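Long-range contacts in lipoprotein (Streptococcus pneumoniae, PDB 3CX3), which binds zinc and, as a lipoprotein homologous to the solute-binding components of ABC transporters, probably captures the metal for uptake: residues I13-Y18 with N32-I37; K25-D30 with I134-L139; H65-E70 with V87-E92; K167-F172 with K192-N197; T229-S234 with G251-N256. All blocks are in the same frame, centred on the assembly; numbering follows the deposited sequence.

Interaction 1 of 5, residues I13-Y18 with N32-I37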
# COMPACT_ATOMS: atom_id res chain seq x y z
N ILE A 13 -15.83 -1.58 12.39
CA ILE A 13 -14.62 -0.88 11.94
C ILE A 13 -14.60 -0.71 10.41
O ILE A 13 -14.65 -1.68 9.67
CB ILE A 13 -13.31 -1.58 12.44
CG1 ILE A 13 -13.09 -1.33 13.93
CG2 ILE A 13 -12.11 -1.13 11.66
CD1 ILE A 13 -12.04 -2.24 14.57
N VAL A 14 -14.56 0.55 9.98
CA VAL A 14 -14.44 0.86 8.57
C VAL A 14 -13.00 1.25 8.26
O VAL A 14 -12.25 1.78 9.10
CB VAL A 14 -15.50 1.90 8.10
CG1 VAL A 14 -15.32 2.25 6.63
CG2 VAL A 14 -16.90 1.34 8.29
N THR A 15 -12.63 0.99 7.02
CA THR A 15 -11.25 0.88 6.61
C THR A 15 -11.13 1.42 5.20
O THR A 15 -12.03 1.21 4.39
CB THR A 15 -10.88 -0.58 6.75
OG1 THR A 15 -10.12 -0.74 7.97
CG2 THR A 15 -10.16 -1.10 5.55
N SER A 16 -10.05 2.13 4.90
CA SER A 16 -10.01 2.88 3.65
C SER A 16 -9.82 1.98 2.45
O SER A 16 -10.72 1.90 1.59
CB SER A 16 -9.01 4.04 3.67
OG SER A 16 -7.72 3.63 4.04
N PHE A 17 -8.68 1.29 2.42
CA PHE A 17 -8.34 0.39 1.32
C PHE A 17 -7.55 -0.82 1.85
O PHE A 17 -7.42 -0.95 3.07
CB PHE A 17 -7.69 1.15 0.15
CG PHE A 17 -6.22 1.42 0.31
CD1 PHE A 17 -5.72 2.18 1.39
CD2 PHE A 17 -5.33 0.97 -0.66
CE1 PHE A 17 -4.34 2.44 1.52
CE2 PHE A 17 -3.97 1.21 -0.54
CZ PHE A 17 -3.47 1.98 0.56
N TYR A 18 -7.06 -1.70 0.97
CA TYR A 18 -6.63 -3.04 1.36
C TYR A 18 -5.50 -3.20 2.41
O TYR A 18 -5.67 -3.97 3.35
CB TYR A 18 -6.31 -3.94 0.16
CG TYR A 18 -5.62 -5.21 0.59
CD1 TYR A 18 -6.36 -6.25 1.16
CD2 TYR A 18 -4.24 -5.36 0.46
CE1 TYR A 18 -5.73 -7.44 1.57
CE2 TYR A 18 -3.59 -6.55 0.88
CZ TYR A 18 -4.36 -7.58 1.43
OH TYR A 18 -3.80 -8.75 1.85
N ASN A 32 -13.30 -8.02 16.04
CA ASN A 32 -14.16 -6.92 15.65
C ASN A 32 -14.84 -7.10 14.30
O ASN A 32 -14.48 -8.00 13.54
CB ASN A 32 -13.36 -5.61 15.70
CG ASN A 32 -12.65 -5.39 17.04
OD1 ASN A 32 -13.26 -4.96 18.01
ND2 ASN A 32 -11.35 -5.66 17.07
N ASP A 33 -15.83 -6.26 14.01
CA ASP A 33 -16.46 -6.25 12.69
C ASP A 33 -15.71 -5.30 11.75
O ASP A 33 -16.05 -4.11 11.63
CB ASP A 33 -17.95 -5.88 12.78
CG ASP A 33 -18.61 -5.68 11.41
OD1 ASP A 33 -18.20 -6.33 10.42
OD2 ASP A 33 -19.54 -4.85 11.33
N VAL A 34 -14.70 -5.85 11.08
CA VAL A 34 -13.83 -5.08 10.20
C VAL A 34 -14.30 -5.20 8.76
O VAL A 34 -14.22 -6.27 8.16
CB VAL A 34 -12.33 -5.50 10.30
CG1 VAL A 34 -11.48 -4.66 9.38
CG2 VAL A 34 -11.83 -5.39 11.73
N ARG A 35 -14.79 -4.09 8.24
CA ARG A 35 -15.17 -3.96 6.84
C ARG A 35 -14.43 -2.81 6.15
O ARG A 35 -13.88 -1.92 6.80
CB ARG A 35 -16.70 -3.82 6.70
CG ARG A 35 -17.40 -3.33 7.95
CD ARG A 35 -18.81 -2.89 7.65
NE ARG A 35 -19.74 -4.02 7.65
CZ ARG A 35 -20.72 -4.17 8.53
NH1 ARG A 35 -20.90 -3.26 9.48
NH2 ARG A 35 -21.52 -5.23 8.46
N MSE A 36 -14.43 -2.84 4.82
CA MSE A 36 -13.61 -1.93 4.01
C MSE A 36 -14.51 -0.99 3.21
O MSE A 36 -15.56 -1.43 2.75
CB MSE A 36 -12.74 -2.78 3.09
CG MSE A 36 -11.69 -2.03 2.31
SE MSE A 36 -10.86 -3.22 1.03
CE MSE A 36 -10.72 -1.95 -0.45
N ILE A 37 -14.12 0.29 3.04
CA ILE A 37 -14.97 1.29 2.36
C ILE A 37 -15.43 0.81 0.98
O ILE A 37 -16.41 1.33 0.42
CB ILE A 37 -14.36 2.72 2.29
CG1 ILE A 37 -14.58 3.46 3.60
CG2 ILE A 37 -15.02 3.56 1.23
CD1 ILE A 37 -13.96 4.85 3.64
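Ile13 and Val34 pair in the parallel bridge of a beta-alpha-beta unit, in which helix 18-28 carries the chain from strand 12-15 to strand 33-36, an outermost strand of its four-stranded sheet. The short strand axes approach to 4.6 Å at an angle of 25°. Ile13 uses both its backbone groups: its N donates to Asp33 O at 2.7 Å, and its O accepts from Arg35 N at 2.8 Å. Ile37 N binds Thr15 O at 2.7 Å, at the C-terminal ends of the strands. On the side facing helix 18-28, Ile13 CB lies 4.1 Å from Val34 CG2. Met36, a selenomethionine, has CG anti to the backbone N (chi1 -172°), where it meets Thr15 CG2 at 3.7 Å; the chain bends at chi3, and CE lies 3.8 Å from Phe17 CA. On the other side, Val14 CG1 and Ile37 CG1 meet at about a right angle. Arg35 salt-bridges Asp33 of its own strand, the carboxylate above the guanidinium face. Three backbone bonds join the segments, the firm bridge being Ile13-Val34; apolar packing on the helix-facing side, where buried Thr15 OG1 lacks a polar partner, contrasts with Val14 and charged Arg35 on the other.

Interaction 2 of 5, residues K25-D30 with I134-L139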
# COMPACT_ATOMS: atom_id res chain seq x y z
N LYS A 25 -7.48 -6.25 10.36
CA LYS A 25 -7.95 -7.62 10.48
C LYS A 25 -6.92 -8.58 11.07
O LYS A 25 -7.25 -9.48 11.83
CB LYS A 25 -8.43 -8.13 9.11
CG LYS A 25 -9.93 -7.99 8.89
CD LYS A 25 -10.42 -8.92 7.78
CE LYS A 25 -11.89 -9.30 7.99
NZ LYS A 25 -12.08 -10.41 8.99
N GLU A 26 -5.66 -8.39 10.70
CA GLU A 26 -4.58 -9.19 11.29
C GLU A 26 -4.33 -8.81 12.74
O GLU A 26 -3.98 -9.68 13.55
CB GLU A 26 -3.30 -9.11 10.46
CG GLU A 26 -2.96 -10.43 9.80
CD GLU A 26 -2.68 -10.31 8.31
OE1 GLU A 26 -1.51 -10.49 7.91
OE2 GLU A 26 -3.63 -10.07 7.54
N VAL A 27 -4.53 -7.54 13.08
CA VAL A 27 -4.31 -7.09 14.45
C VAL A 27 -5.46 -7.51 15.37
O VAL A 27 -5.25 -7.75 16.56
CB VAL A 27 -4.04 -5.56 14.53
CG1 VAL A 27 -4.12 -5.05 15.97
CG2 VAL A 27 -2.65 -5.23 13.94
N SER A 28 -6.66 -7.61 14.80
CA SER A 28 -7.87 -7.93 15.57
C SER A 28 -8.13 -9.44 15.73
O SER A 28 -8.79 -9.87 16.69
CB SER A 28 -9.08 -7.24 14.96
OG SER A 28 -9.10 -5.86 15.28
N GLY A 29 -7.59 -10.23 14.80
CA GLY A 29 -7.81 -11.68 14.78
C GLY A 29 -9.26 -12.02 14.45
O GLY A 29 -9.64 -12.07 13.27
N ASP A 30 -10.06 -12.23 15.50
CA ASP A 30 -11.47 -12.61 15.37
C ASP A 30 -12.40 -11.68 16.15
O ASP A 30 -13.60 -11.94 16.27
CB ASP A 30 -11.66 -14.07 15.84
CG ASP A 30 -11.13 -14.32 17.26
OD1 ASP A 30 -10.63 -13.38 17.92
OD2 ASP A 30 -11.21 -15.49 17.71
N ILE A 134 1.43 0.82 15.30
CA ILE A 134 0.61 2.02 15.48
C ILE A 134 -0.85 1.62 15.56
O ILE A 134 -1.59 2.10 16.42
CB ILE A 134 0.78 3.04 14.33
CG1 ILE A 134 2.26 3.39 14.14
CG2 ILE A 134 -0.06 4.28 14.62
CD1 ILE A 134 2.60 4.23 12.89
N ILE A 135 -1.27 0.72 14.67
CA ILE A 135 -2.65 0.28 14.62
C ILE A 135 -3.04 -0.33 15.96
O ILE A 135 -4.02 0.10 16.59
CB ILE A 135 -2.91 -0.70 13.44
CG1 ILE A 135 -2.91 0.09 12.12
CG2 ILE A 135 -4.19 -1.49 13.64
CD1 ILE A 135 -3.07 -0.75 10.85
N ALA A 136 -2.24 -1.31 16.41
CA ALA A 136 -2.50 -1.97 17.68
C ALA A 136 -2.54 -0.96 18.81
O ALA A 136 -3.49 -0.94 19.56
CB ALA A 136 -1.45 -3.06 17.95
N ASP A 137 -1.53 -0.09 18.90
CA ASP A 137 -1.50 0.97 19.92
C ASP A 137 -2.80 1.77 19.98
O ASP A 137 -3.47 1.84 21.04
CB ASP A 137 -0.32 1.92 19.68
CG ASP A 137 1.03 1.27 19.98
OD1 ASP A 137 2.06 1.97 19.95
OD2 ASP A 137 1.06 0.05 20.25
N LYS A 138 -3.17 2.37 18.85
CA LYS A 138 -4.37 3.20 18.79
C LYS A 138 -5.60 2.37 19.06
O LYS A 138 -6.48 2.79 19.81
CB LYS A 138 -4.48 3.90 17.42
CG LYS A 138 -3.39 4.93 17.14
CD LYS A 138 -3.51 5.43 15.69
CE LYS A 138 -3.09 6.88 15.51
NZ LYS A 138 -1.74 7.22 16.06
N LEU A 139 -5.66 1.19 18.46
CA LEU A 139 -6.72 0.23 18.78
C LEU A 139 -6.75 -0.11 20.27
O LEU A 139 -7.84 -0.18 20.87
CB LEU A 139 -6.63 -1.04 17.94
CG LEU A 139 -7.68 -1.20 16.82
CD1 LEU A 139 -7.91 0.10 16.05
CD2 LEU A 139 -7.35 -2.36 15.84
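Ile135 opens the contact on helix 125-142: its CG2 branch lies 4.1 Å from Val27 CG2, and the two side chains pass each other at a slant. CG1 of Ile135 is anti to the carbonyl carbon (chi1 -73°), which leaves CG2, anti to the backbone N, to make the contact. One residue on, Ala136 offers its CB to the second methyl, with Val27 CG1 at 3.9 Å. The small side chain also lets Val27 CG1 come within 3.9 Å of Ala136 CA, and the two CA atoms of this pair are 6.3 Å apart. A turn later, Leu139 reaches across with CD2, which is 4.2 Å from Val27 CG1 and 4.0 Å from Ser28 OG. The serine hydroxyl has its polar partner elsewhere, in Asn32. Tyr150 of helix 147-173 touches Val27 and Ser28, while Leu139 also rests on Leu88 of strand 86-89. Val27 projects against three residues of one helix face, its two methyls dividing the partners between them. The contact buries 154 Å², and every touching residue is buried; dispersion and the exclusion of water, with no polar bond between the segments, hold the C-terminal end of helix 18-28 against the later part of helix 125-142.

Interaction 3 of 5, residues H65-E70 with V87-E92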
# COMPACT_ATOMS: atom_id res chain seq x y z
N HIS A 65 -4.86 5.24 5.99
CA HIS A 65 -3.39 5.14 5.94
C HIS A 65 -2.74 6.42 6.42
O HIS A 65 -2.01 6.39 7.41
CB HIS A 65 -2.91 4.72 4.54
CG HIS A 65 -1.42 4.76 4.34
ND1 HIS A 65 -0.55 3.90 4.98
CD2 HIS A 65 -0.66 5.51 3.50
CE1 HIS A 65 0.69 4.16 4.59
NE2 HIS A 65 0.65 5.11 3.68
N SER A 66 -3.01 7.54 5.73
CA SER A 66 -2.21 8.76 5.88
C SER A 66 -2.87 10.00 5.33
O SER A 66 -3.61 9.93 4.35
CB SER A 66 -0.87 8.58 5.16
OG SER A 66 -0.14 9.78 5.12
N HIS A 67 -2.57 11.16 5.91
CA HIS A 67 -3.17 12.41 5.46
C HIS A 67 -2.72 12.75 4.04
O HIS A 67 -3.44 13.42 3.31
CB HIS A 67 -2.88 13.56 6.45
CG HIS A 67 -1.42 13.80 6.70
ND1 HIS A 67 -0.73 13.22 7.75
CD2 HIS A 67 -0.51 14.56 6.04
CE1 HIS A 67 0.53 13.61 7.72
NE2 HIS A 67 0.70 14.42 6.69
N THR A 68 -1.53 12.26 3.67
CA THR A 68 -0.94 12.40 2.34
C THR A 68 -1.52 11.46 1.24
O THR A 68 -1.08 11.52 0.07
CB THR A 68 0.57 12.15 2.43
OG1 THR A 68 0.82 10.77 2.67
CG2 THR A 68 1.17 12.93 3.55
N LEU A 69 -2.48 10.60 1.61
CA LEU A 69 -3.10 9.68 0.66
C LEU A 69 -4.62 9.91 0.63
O LEU A 69 -5.17 10.55 -0.28
CB LEU A 69 -2.79 8.23 1.05
CG LEU A 69 -2.45 7.14 0.00
CD1 LEU A 69 -3.04 5.75 0.42
CD2 LEU A 69 -2.81 7.53 -1.46
N GLU A 70 -5.29 9.39 1.65
CA GLU A 70 -6.69 9.68 1.86
C GLU A 70 -6.80 11.12 2.41
O GLU A 70 -6.82 11.33 3.63
CB GLU A 70 -7.30 8.65 2.79
CG GLU A 70 -7.00 7.19 2.39
CD GLU A 70 -5.90 6.57 3.24
OE1 GLU A 70 -4.85 7.26 3.47
OE2 GLU A 70 -6.11 5.40 3.69
N VAL A 87 -11.25 8.22 14.65
CA VAL A 87 -10.63 8.30 13.34
C VAL A 87 -9.15 8.08 13.58
O VAL A 87 -8.53 8.79 14.38
CB VAL A 87 -10.89 9.66 12.62
CG1 VAL A 87 -10.54 9.58 11.14
CG2 VAL A 87 -12.33 10.08 12.77
N LEU A 88 -8.58 7.08 12.91
CA LEU A 88 -7.21 6.65 13.17
C LEU A 88 -6.32 6.67 11.92
O LEU A 88 -6.56 5.95 10.95
CB LEU A 88 -7.20 5.25 13.84
CG LEU A 88 -7.97 5.21 15.19
CD1 LEU A 88 -8.03 3.83 15.78
CD2 LEU A 88 -7.37 6.17 16.21
N GLU A 89 -5.28 7.51 11.96
CA GLU A 89 -4.28 7.59 10.86
C GLU A 89 -3.19 6.60 11.22
O GLU A 89 -2.44 6.81 12.17
CB GLU A 89 -3.75 9.02 10.68
CG GLU A 89 -2.98 9.25 9.36
CD GLU A 89 -2.02 10.49 9.37
OE1 GLU A 89 -1.86 11.15 8.33
OE2 GLU A 89 -1.41 10.82 10.39
N ALA A 90 -3.11 5.51 10.45
CA ALA A 90 -2.32 4.34 10.82
C ALA A 90 -0.84 4.54 10.64
O ALA A 90 -0.04 3.83 11.24
CB ALA A 90 -2.80 3.11 10.06
N SER A 91 -0.46 5.52 9.81
CA SER A 91 0.94 5.83 9.61
C SER A 91 1.36 7.06 10.39
O SER A 91 2.42 7.62 10.13
CB SER A 91 1.25 6.05 8.12
OG SER A 91 0.58 7.20 7.61
N GLU A 92 0.52 7.49 11.33
CA GLU A 92 0.77 8.75 12.00
C GLU A 92 2.09 8.72 12.75
O GLU A 92 2.36 7.79 13.51
CB GLU A 92 -0.38 9.08 12.93
CG GLU A 92 -0.39 10.52 13.40
CD GLU A 92 -1.29 10.67 14.60
OE1 GLU A 92 -1.74 11.80 14.87
OE2 GLU A 92 -1.54 9.65 15.27
O HOH W 1 1.52 9.76 7.41
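Glu89 OE1 is gripped by two nitrogens of His67: the backbone N at 2.5 Å, which meets the carboxylate oxygen on its anti lone pair, and the ring ND1 at 2.4 Å, with an N-H...O angle of 132°. Both distances are short, that to ND1 improbably so, and the exact lengths are uncertain. The ring and carboxylate planes stand 38° apart. His67 CG sits between the backbone N and carbonyl carbon (chi1 57°), which turns the imidazole back beside its own N-H, and Glu89 arrives on an extended chain. His65 O is the second focus: Ser91 N donates to it at 3.0 Å, nearly along the C=O axis, whereas Ser91 OG, 2.7 Å away, donates from above the carbonyl plane. A water that donates to Ser91 OG also lies 2.8 Å from Ser66 OG. Within its own loop, Glu70 clasps the chain through both oxygens, OE2 taking His65 N at 2.6 Å and OE1 taking Ser66 N at 2.9 Å.

These bonds tie the loop that leaves strand 61-64 to the type I turn Glu89-Glu92 ending the neighbouring parallel strand 86-89, at the zinc-facing end of the sheet. Packing is sparse by comparison. Ser91 CB lies over one face of the His65 ring, 4.0 Å from His65 CE1, while both ring nitrogens are engaged by Pro119 and Glu131, and Trp122 meets the ring edge-to-face.

Interaction 4 of 5, residues K167-F172 with K192-N197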
# COMPACT_ATOMS: atom_id res chain seq x y z
N LYS A 167 14.80 -13.27 4.35
CA LYS A 167 14.74 -14.22 3.25
C LYS A 167 15.18 -13.52 1.98
O LYS A 167 16.02 -14.04 1.24
CB LYS A 167 13.32 -14.79 3.12
CG LYS A 167 13.12 -15.90 2.10
CD LYS A 167 11.72 -16.49 2.26
CE LYS A 167 11.23 -17.14 0.99
NZ LYS A 167 11.65 -18.56 0.94
N PHE A 168 14.68 -12.31 1.76
CA PHE A 168 14.89 -11.58 0.51
C PHE A 168 16.14 -10.70 0.36
O PHE A 168 16.54 -10.42 -0.77
CB PHE A 168 13.64 -10.77 0.17
CG PHE A 168 12.61 -11.58 -0.54
CD1 PHE A 168 12.63 -11.68 -1.92
CD2 PHE A 168 11.67 -12.30 0.18
CE1 PHE A 168 11.69 -12.46 -2.58
CE2 PHE A 168 10.73 -13.08 -0.48
CZ PHE A 168 10.74 -13.15 -1.85
N GLN A 169 16.76 -10.28 1.45
CA GLN A 169 17.93 -9.41 1.33
C GLN A 169 19.00 -10.04 0.43
O GLN A 169 19.52 -9.36 -0.46
CB GLN A 169 18.47 -8.97 2.69
CG GLN A 169 19.50 -7.84 2.64
CD GLN A 169 19.02 -6.59 1.87
OE1 GLN A 169 18.97 -6.58 0.63
NE2 GLN A 169 18.69 -5.54 2.60
N PRO A 170 19.34 -11.33 0.65
CA PRO A 170 20.28 -12.01 -0.26
C PRO A 170 19.82 -12.08 -1.71
O PRO A 170 20.62 -11.77 -2.60
CB PRO A 170 20.40 -13.41 0.35
CG PRO A 170 20.11 -13.20 1.78
CD PRO A 170 18.96 -12.23 1.75
N LYS A 171 18.57 -12.47 -1.95
CA LYS A 171 18.01 -12.51 -3.31
C LYS A 171 18.41 -11.25 -4.08
O LYS A 171 19.03 -11.33 -5.14
CB LYS A 171 16.48 -12.60 -3.25
CG LYS A 171 15.93 -13.65 -2.32
CD LYS A 171 15.14 -14.71 -3.05
CE LYS A 171 14.64 -15.75 -2.05
NZ LYS A 171 13.59 -16.63 -2.63
N PHE A 172 18.06 -10.10 -3.52
CA PHE A 172 18.34 -8.81 -4.15
C PHE A 172 19.81 -8.41 -4.08
O PHE A 172 20.25 -7.54 -4.82
CB PHE A 172 17.44 -7.71 -3.56
CG PHE A 172 15.96 -7.99 -3.68
CD1 PHE A 172 15.30 -7.86 -4.90
CD2 PHE A 172 15.22 -8.35 -2.56
CE1 PHE A 172 13.94 -8.10 -5.00
CE2 PHE A 172 13.85 -8.59 -2.67
CZ PHE A 172 13.22 -8.47 -3.88
N LYS A 192 14.26 0.73 -2.24
CA LYS A 192 15.28 1.39 -1.43
C LYS A 192 15.71 0.48 -0.30
O LYS A 192 16.90 0.41 0.03
CB LYS A 192 14.79 2.74 -0.90
CG LYS A 192 15.82 3.55 -0.13
CD LYS A 192 15.26 4.90 0.34
CE LYS A 192 15.67 6.05 -0.57
NZ LYS A 192 14.73 6.26 -1.70
N ARG A 193 14.77 -0.25 0.30
CA ARG A 193 15.14 -1.24 1.31
C ARG A 193 15.98 -2.40 0.73
O ARG A 193 16.54 -3.21 1.48
CB ARG A 193 13.94 -1.77 2.08
CG ARG A 193 14.37 -2.72 3.21
CD ARG A 193 13.49 -2.69 4.41
NE ARG A 193 13.34 -1.36 5.00
CZ ARG A 193 14.15 -0.82 5.90
NH1 ARG A 193 15.21 -1.49 6.34
NH2 ARG A 193 13.90 0.39 6.37
N PHE A 194 16.10 -2.46 -0.59
CA PHE A 194 16.77 -3.60 -1.18
C PHE A 194 17.89 -3.26 -2.16
O PHE A 194 18.35 -4.12 -2.91
CB PHE A 194 15.74 -4.55 -1.76
CG PHE A 194 14.93 -5.24 -0.72
CD1 PHE A 194 13.63 -4.84 -0.45
CD2 PHE A 194 15.48 -6.27 0.04
CE1 PHE A 194 12.86 -5.48 0.53
CE2 PHE A 194 14.74 -6.92 1.02
CZ PHE A 194 13.42 -6.52 1.27
N GLY A 195 18.36 -2.02 -2.13
CA GLY A 195 19.46 -1.59 -2.98
C GLY A 195 19.06 -1.38 -4.42
O GLY A 195 19.79 -0.76 -5.19
N LEU A 196 17.89 -1.90 -4.78
CA LEU A 196 17.31 -1.68 -6.09
C LEU A 196 16.98 -0.21 -6.28
O LEU A 196 16.89 0.55 -5.30
CB LEU A 196 16.02 -2.49 -6.24
CG LEU A 196 16.02 -3.96 -5.81
CD1 LEU A 196 14.59 -4.45 -5.74
CD2 LEU A 196 16.85 -4.83 -6.75
N ASN A 197 16.83 0.19 -7.54
CA ASN A 197 16.23 1.47 -7.87
C ASN A 197 15.11 1.25 -8.88
O ASN A 197 15.23 0.42 -9.77
CB ASN A 197 17.26 2.48 -8.37
CG ASN A 197 17.73 2.20 -9.76
OD1 ASN A 197 18.44 1.22 -10.00
ND2 ASN A 197 17.35 3.06 -10.70
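Phe172 and Phe194 make the closest approach, CD2 to CD2, at 3.3 Å. Their ring centroids are 4.7 Å apart and the planes meet at 45°, an oblique pairing that brings Phe172 CE2 over one face of the Phe194 ring, offset toward its rim. Leu196 CD1 touches Phe172 CD1 at 3.6 Å, across the ring from CD2, the carbon that Phe194 meets; the Leu196 and Phe172 side chains cross at about a right angle. Gln169 adds the polar element. Its OE1 lies near the plane of the Phe194 ring at the edge, 3.6 Å from Phe194 CD2, and its NE2 makes a weak hydrogen bond to Arg193 O at 3.4 Å. The bend at chi2 (54°) swings CD back toward the ring. Phe168 CB, a turn before Phe172, touches Phe194 CE2 at 4.1 Å.

Further out, the Arg193 side chain places CG over the opposite face of the Phe194 ring, and its guanidinium forms salt bridges with Asp124 and Glu126. Met276 and Ala280 of helix 268-281 border the aromatic residues. This phenylalanine-rich packing cluster sets the far end of the long helix 147-173, which runs from one half to the other as in the ZnuA-like family, against the half with the second sheet.

Interaction 5 of 5, residues T229-S234 with G251-N256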
# COMPACT_ATOMS: atom_id res chain seq x y z
N THR A 229 11.40 -6.34 -18.69
CA THR A 229 10.01 -6.48 -18.33
C THR A 229 9.53 -5.14 -17.78
O THR A 229 10.17 -4.56 -16.91
CB THR A 229 9.84 -7.59 -17.25
OG1 THR A 229 10.25 -8.86 -17.79
CG2 THR A 229 8.40 -7.70 -16.77
N ILE A 230 8.44 -4.63 -18.33
CA ILE A 230 7.73 -3.56 -17.66
C ILE A 230 6.68 -4.25 -16.79
O ILE A 230 6.02 -5.20 -17.24
CB ILE A 230 7.14 -2.50 -18.65
CG1 ILE A 230 6.45 -3.17 -19.84
CG2 ILE A 230 8.24 -1.57 -19.16
CD1 ILE A 230 5.79 -2.18 -20.78
N PHE A 231 6.58 -3.83 -15.53
CA PHE A 231 5.64 -4.43 -14.61
C PHE A 231 4.32 -3.65 -14.55
O PHE A 231 4.25 -2.56 -13.97
CB PHE A 231 6.24 -4.55 -13.20
CG PHE A 231 7.34 -5.55 -13.08
CD1 PHE A 231 7.07 -6.93 -13.08
CD2 PHE A 231 8.67 -5.14 -12.92
CE1 PHE A 231 8.11 -7.87 -12.94
CE2 PHE A 231 9.72 -6.07 -12.79
CZ PHE A 231 9.43 -7.44 -12.80
N THR A 232 3.27 -4.20 -15.17
CA THR A 232 1.94 -3.60 -15.08
C THR A 232 1.18 -4.15 -13.90
O THR A 232 1.69 -5.00 -13.18
CB THR A 232 1.10 -3.85 -16.35
OG1 THR A 232 1.18 -5.23 -16.73
CG2 THR A 232 1.57 -2.97 -17.48
N GLU A 233 -0.02 -3.63 -13.70
CA GLU A 233 -1.02 -4.27 -12.84
C GLU A 233 -2.14 -4.83 -13.71
O GLU A 233 -2.09 -4.75 -14.94
CB GLU A 233 -1.61 -3.26 -11.85
CG GLU A 233 -0.60 -2.38 -11.13
CD GLU A 233 -1.11 -0.95 -10.99
OE1 GLU A 233 -2.24 -0.69 -11.45
OE2 GLU A 233 -0.38 -0.08 -10.45
N SER A 234 -3.14 -5.42 -13.07
CA SER A 234 -4.38 -5.76 -13.75
C SER A 234 -5.05 -4.43 -14.06
O SER A 234 -5.10 -4.01 -15.22
CB SER A 234 -5.29 -6.61 -12.87
OG SER A 234 -6.64 -6.55 -13.33
N GLY A 251 8.54 -7.29 -23.43
CA GLY A 251 8.33 -7.89 -22.10
C GLY A 251 7.39 -7.22 -21.11
O GLY A 251 7.64 -6.11 -20.66
N LEU A 252 6.31 -7.93 -20.75
CA LEU A 252 5.29 -7.46 -19.80
C LEU A 252 4.95 -8.46 -18.69
O LEU A 252 4.53 -9.59 -18.97
CB LEU A 252 4.00 -7.08 -20.52
CG LEU A 252 3.54 -5.62 -20.57
CD1 LEU A 252 2.20 -5.51 -21.28
CD2 LEU A 252 3.43 -5.05 -19.18
N LYS A 253 5.11 -8.04 -17.44
CA LYS A 253 4.65 -8.81 -16.27
C LYS A 253 3.98 -7.91 -15.25
O LYS A 253 4.33 -6.75 -15.11
CB LYS A 253 5.79 -9.60 -15.61
CG LYS A 253 6.13 -10.86 -16.35
CD LYS A 253 6.64 -11.94 -15.41
CE LYS A 253 8.08 -11.69 -15.00
NZ LYS A 253 8.78 -12.95 -14.58
N THR A 254 3.00 -8.47 -14.54
CA THR A 254 2.21 -7.72 -13.58
C THR A 254 2.74 -7.85 -12.17
O THR A 254 3.10 -8.94 -11.74
CB THR A 254 0.71 -8.11 -13.65
OG1 THR A 254 0.07 -7.83 -12.40
CG2 THR A 254 0.55 -9.57 -13.96
N LEU A 255 2.79 -6.72 -11.46
CA LEU A 255 3.36 -6.61 -10.12
C LEU A 255 2.37 -5.81 -9.25
O LEU A 255 2.06 -4.66 -9.59
CB LEU A 255 4.66 -5.84 -10.24
CG LEU A 255 6.03 -6.09 -9.58
CD1 LEU A 255 6.52 -4.75 -9.14
CD2 LEU A 255 6.07 -7.10 -8.42
N ASN A 256 1.88 -6.39 -8.15
CA ASN A 256 0.83 -5.76 -7.30
C ASN A 256 1.36 -4.77 -6.23
O ASN A 256 2.13 -5.15 -5.33
CB ASN A 256 -0.00 -6.83 -6.60
CG ASN A 256 -1.50 -6.52 -6.61
OD1 ASN A 256 -2.32 -7.42 -6.90
ND2 ASN A 256 -1.87 -5.30 -6.24
O HOH W 2 2.88 -2.99 -11.40
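Phe231 CB lies 3.6 Å from Leu255 CB, the first of several points at which this side chain meets the neighbouring strand and the residue beyond it. CG is anti to the carbonyl carbon (chi1 -69°), and from there the ring takes Leu255 CG over one face, a CH-pi contact 4.1 Å from the centroid and 29° off the ring normal. Leu255 CG is also 3.7 Å from Phe231 CD1. Toward the tip, Phe231 CE1 passes Lys253 CB at 3.9 Å, the two side chains lying alongside and pointing the same way. Thr229 CG2 sits over a ring face near the rim and touches Lys253 CB as well. Beyond the segments, Ile278 and Leu279 of helix 268-281 pack on the ring.

The opposite side of the strand pair carries Ile230, Leu252 and Thr232: Leu252 CD2 meets Ile230 CG1 at 3.6 Å and Thr232 CG2 at 3.3 Å. Between these layers Ile230 is held twice, its N donating to Gly251 O at 2.9 Å and its O accepting from Lys253 N at 3.0 Å. Leu255 N also bonds Thr232 O, although the position of that oxygen is less sure. Just after the strand, Glu233 bonds His184, a zinc ligand, through OE2, acting from the second shell. Parallel register and the intervening helix 239-245 make this a beta-alpha-beta unit, with strand 252-254 outermost in its sheet.

Overall arrangement
Interactions 1, 2 and 3 form one connected group around the first parallel sheet. Interactions 1 and 2 touch at Val34 CG1 and Lys25 CG, 3.7 Å apart. Interactions 1 and 3 meet through a probable hydrogen bond of Ser16 OG with Glu70 OE2, whose modelled 2.4 Å is doubtfully short, and interactions 2 and 3 through the salt bridge of Lys138 NZ with Glu92 OE2 at 2.6 Å. Interactions 4 and 5, centres 19 Å apart, lie at the second sheet's side without touching. The zinc, held by His44, His120, His184 and Glu259, lies near residues following strands of both sheets, Phe17 (about 7 Å, side chain) and Glu233 (about 6 Å, side chain), consistent with a site between the halves.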